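Putative aliphatic sulfonates-binding protein (Escherichia coli, PDB 2X26) probably serves as the periplasmic binding protein of an ABC-type import system, capturing aliphatic sulfonates for uptake into the cell. Local coordinates at residues A[39-42]-A[43-46]; A[57-60]-A[61-65]. All coordinates share one frame; numbering follows the deposited sequence. Where two conformers were deposited one is given.

Interaction 1: residues A[39-42]-A[43-46]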
loop_
_atom_site.group_PDB
_atom_site.type_symbol
_atom_site.label_atom_id
_atom_site.label_comp_id
_atom_site.label_asym_id
_atom_site.label_seq_id
_atom_site.Cartn_x
_atom_site.Cartn_y
_atom_site.Cartn_z
ATOM N N PHE A 39 2.175 3.344 11.531
ATOM C CA PHE A 39 1.148 4.359 11.316
ATOM C C PHE A 39 -0.254 3.756 11.164
ATOM O O PHE A 39 -0.388 2.632 10.650
ATOM C CB PHE A 39 1.492 5.142 10.037
ATOM C CG PHE A 39 2.661 6.060 10.242
ATOM C CD1 PHE A 39 2.468 7.348 10.696
ATOM C CD2 PHE A 39 3.958 5.598 10.011
ATOM C CE1 PHE A 39 3.594 8.214 10.950
ATOM C CE2 PHE A 39 5.072 6.416 10.220
ATOM C CZ PHE A 39 4.889 7.719 10.713
ATOM N N PRO A 40 -1.286 4.538 11.487
ATOM C CA PRO A 40 -2.650 3.977 11.395
ATOM C C PRO A 40 -3.197 3.931 9.963
ATOM O O PRO A 40 -4.122 3.167 9.714
ATOM C CB PRO A 40 -3.504 4.948 12.184
ATOM C CG PRO A 40 -2.707 6.260 12.181
ATOM C CD PRO A 40 -1.248 5.871 12.170
ATOM N N ALA A 41 -2.595 4.705 9.055
ATOM C CA ALA A 41 -3.003 4.741 7.637
ATOM C C ALA A 41 -1.941 5.460 6.785
ATOM O O ALA A 41 -1.064 6.164 7.331
ATOM C CB ALA A 41 -4.380 5.508 7.518
ATOM N N GLY A 42 -2.046 5.320 5.451
ATOM C CA GLY A 42 -1.054 5.915 4.529
ATOM C C GLY A 42 -0.895 7.449 4.661
ATOM O O GLY A 42 0.258 7.979 4.608
ATOM N N PRO A 43 -2.021 8.196 4.745
ATOM C CA PRO A 43 -1.911 9.645 4.784
ATOM C C PRO A 43 -1.041 10.170 5.931
ATOM O O PRO A 43 -0.176 11.007 5.705
ATOM C CB PRO A 43 -3.394 10.114 4.889
ATOM C CG PRO A 43 -4.112 9.091 4.002
ATOM C CD PRO A 43 -3.411 7.775 4.432
ATOM N N GLN A 44 -1.270 9.677 7.142
ATOM C CA GLN A 44 -0.440 10.045 8.283
ATOM C C GLN A 44 1.023 9.679 8.046
ATOM O O GLN A 44 1.939 10.465 8.396
ATOM C CB GLN A 44 -0.916 9.345 9.559
ATOM C CG GLN A 44 -2.290 9.826 10.038
ATOM C CD GLN A 44 -3.463 9.008 9.495
ATOM O OE1 GLN A 44 -3.503 8.649 8.322
ATOM N NE2 GLN A 44 -4.458 8.739 10.370
ATOM N N MET A 45 1.279 8.523 7.430
ATOM C CA MET A 45 2.665 8.121 7.138
ATOM C C MET A 45 3.291 9.116 6.167
ATOM O O MET A 45 4.469 9.489 6.296
ATOM C CB MET A 45 2.738 6.683 6.563
ATOM C CG MET A 45 4.174 6.173 6.218
ATOM S SD MET A 45 4.741 6.660 4.570
ATOM C CE MET A 45 6.502 6.806 4.748
ATOM N N LEU A 46 2.516 9.554 5.183
ATOM C CA LEU A 46 3.126 10.391 4.143
ATOM C C LEU A 46 3.418 11.801 4.669
ATOM O O LEU A 46 4.339 12.444 4.214
ATOM C CB LEU A 46 2.255 10.472 2.895
ATOM C CG LEU A 46 2.190 9.141 2.106
ATOM C CD1 LEU A 46 1.319 9.306 0.847
ATOM C CD2 LEU A 46 3.541 8.471 1.750
#
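Gly42 O accepts the backbone N-H of Leu46 at 2.8 Å (N to O), a bond within the first turn of helix 42-51. One residue earlier, at the N-cap position, Ala41 O receives Met45 N in a weaker bond of 3.3 Å. Side chains then close over this turn from the loop that leaves strand 33-38. The Phe39 ring lays one face on the helix backbone: Met45 CA stands 3.7 Å from the ring centroid and only 14° off the ring normal, a CH-pi contact. Met45 CB meets Phe39 CG at 3.7 Å; in the conformer given, Met45 CG is anti to the backbone N (chi1 180°), and the two side chains cross at about a right angle. The bent Gln44 side chain folds back on the loop, its amide splitting its contacts: NE2 lies 3.5 Å from Pro40 CG, while OE1 approaches Ala41 CB. Ile54 also touches both Phe39 and Met45. The helix start is thus held by backbone bonds and an aromatic lid, while the Gln44 amide rests against apolar carbons of the loop, a van der Waals contact and not a polar one, at a strand-to-helix junction in the alpha/beta architecture of a periplasmic binding protein.

Interaction 2: residues A[57-60]-A[61-65]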
loop_
_atom_site.group_PDB
_atom_site.type_symbol
_atom_site.label_atom_id
_atom_site.label_comp_id
_atom_site.label_asym_id
_atom_site.label_seq_id
_atom_site.Cartn_x
_atom_site.Cartn_y
_atom_site.Cartn_z
ATOM N N GLY A 57 8.477 4.503 3.213
ATOM C CA GLY A 57 7.146 4.111 3.667
ATOM C C GLY A 57 6.385 3.254 2.671
ATOM O O GLY A 57 6.694 3.260 1.481
ATOM N N SER A 58 5.445 2.462 3.202
ATOM C CA SER A 58 4.585 1.606 2.404
ATOM C C SER A 58 3.134 2.138 2.465
ATOM O O SER A 58 2.602 2.408 3.554
ATOM C CB SER A 58 4.635 0.232 3.072
ATOM O OG SER A 58 3.449 -0.478 2.803
ATOM N N THR A 59 2.490 2.296 1.318
ATOM C CA THR A 59 1.076 2.722 1.267
ATOM C C THR A 59 0.460 2.156 -0.007
ATOM O O THR A 59 1.163 1.642 -0.872
ATOM C CB THR A 59 0.781 4.288 1.270
ATOM O OG1 THR A 59 0.905 4.789 -0.054
ATOM C CG2 THR A 59 1.660 5.126 2.217
ATOM N N GLY A 60 -0.858 2.237 -0.088
ATOM C CA GLY A 60 -1.591 1.849 -1.286
ATOM C C GLY A 60 -1.422 2.873 -2.381
ATOM O O GLY A 60 -0.654 3.824 -2.239
ATOM N N ASP A 61 -2.175 2.706 -3.463
ATOM C CA ASP A 61 -2.037 3.612 -4.604
ATOM C C ASP A 61 -2.692 5.000 -4.389
ATOM O O ASP A 61 -2.302 6.005 -5.041
ATOM C CB ASP A 61 -2.527 2.940 -5.893
ATOM C CG ASP A 61 -3.948 2.394 -5.812
ATOM O OD1 ASP A 61 -4.329 1.828 -4.762
ATOM O OD2 ASP A 61 -4.685 2.502 -6.852
ATOM N N ILE A 62 -3.610 5.097 -3.434
ATOM C CA ILE A 62 -4.346 6.341 -3.282
ATOM C C ILE A 62 -3.647 7.441 -2.462
ATOM O O ILE A 62 -3.525 8.576 -2.969
ATOM C CB ILE A 62 -5.797 6.118 -2.736
ATOM C CG1 ILE A 62 -6.608 5.173 -3.642
ATOM C CG2 ILE A 62 -6.477 7.494 -2.532
ATOM C CD1 ILE A 62 -6.479 5.457 -5.137
ATOM N N PRO A 63 -3.162 7.124 -1.235
ATOM C CA PRO A 63 -2.565 8.210 -0.438
ATOM C C PRO A 63 -1.509 9.052 -1.153
ATOM O O PRO A 63 -1.496 10.262 -0.957
ATOM C CB PRO A 63 -2.041 7.493 0.827
ATOM C CG PRO A 63 -3.031 6.288 0.999
ATOM C CD PRO A 63 -3.284 5.862 -0.456
ATOM N N PRO A 64 -0.610 8.455 -1.970
ATOM C CA PRO A 64 0.405 9.279 -2.600
ATOM C C PRO A 64 -0.152 10.317 -3.542
ATOM O O PRO A 64 0.494 11.356 -3.752
ATOM C CB PRO A 64 1.192 8.309 -3.472
ATOM C CG PRO A 64 0.968 6.965 -2.834
ATOM C CD PRO A 64 -0.385 7.020 -2.198
ATOM N N ILE A 65 -1.304 10.027 -4.156
ATOM C CA ILE A 65 -1.893 11.004 -5.089
ATOM C C ILE A 65 -2.265 12.265 -4.299
ATOM O O ILE A 65 -1.966 13.400 -4.735
ATOM C CB ILE A 65 -3.160 10.419 -5.786
ATOM C CG1 ILE A 65 -2.745 9.240 -6.637
ATOM C CG2 ILE A 65 -3.858 11.538 -6.614
ATOM C CD1 ILE A 65 -3.951 8.362 -7.209
#
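Thr59 and Pro64 meet where strand 56-59 gives way to helix 62-69, and the junction can be sorted into one polar link, a set of proline contacts and the backbone bond of the new helix. The polar link belongs to the end of the strand and the residue after it. In the conformer given, Thr59 OG1 donates to Gly60 O over 2.9 Å, in the carbonyl plane and on a lone pair, with a C=O...donor angle of 134°. There chi1 of 83° sets OG1 between the backbone N and the carbonyl carbon of Thr59, within reach of the following peptide.

Carbon-to-oxygen van der Waals contacts gather around the same two oxygens. Pro64 CD lies 3.2 Å from Gly60 O. The same carbon is 3.4 Å from Thr59 OG1 in that conformer, and the proline and threonine side chains slide past each other in opposite directions. Pro63 stays a little farther off, with CD 3.8 Å from Gly60 O.

Within the helix, Ile65 N bonds to Ile62 O at 2.9 Å. Outside the junction, Asp61 O takes a hydrogen bond from Gln261 NE2, and Pro64 touches Leu189 of strand 186-191.

This is a strand-to-helix connection in the mixed-sheet alpha/beta architecture of a periplasmic binding protein. Pro64 N, the i+4 position from Gly60 O, carries no N-H; in the conformer given, the Thr59 hydroxyl supplies a donor to that carbonyl instead, with proline methylenes packed beside the pair of oxygens.

From the N terminus, interaction 1 comes first: it follows strand 33-38 and closes the short turn into helix 42-51. The chain then runs down that helix and back into the sheet as strand 56-59, where interaction 2 closes the next turn, into helix 62-69. The two lie in series, neither enclosing nor crossing the other, with centres about 9 Å apart. They nevertheless touch: Leu46 CD1 lies 3.5 Å from Pro63 C, and, in the conformer given for Thr59, Gly42 CA lies 3.7 Å from Thr59 CG2. Two consecutive strand-to-helix junctions of one mixed sheet are thereby packed together, the start of helix 42-51 bearing on both the strand end and the start of helix 62-69.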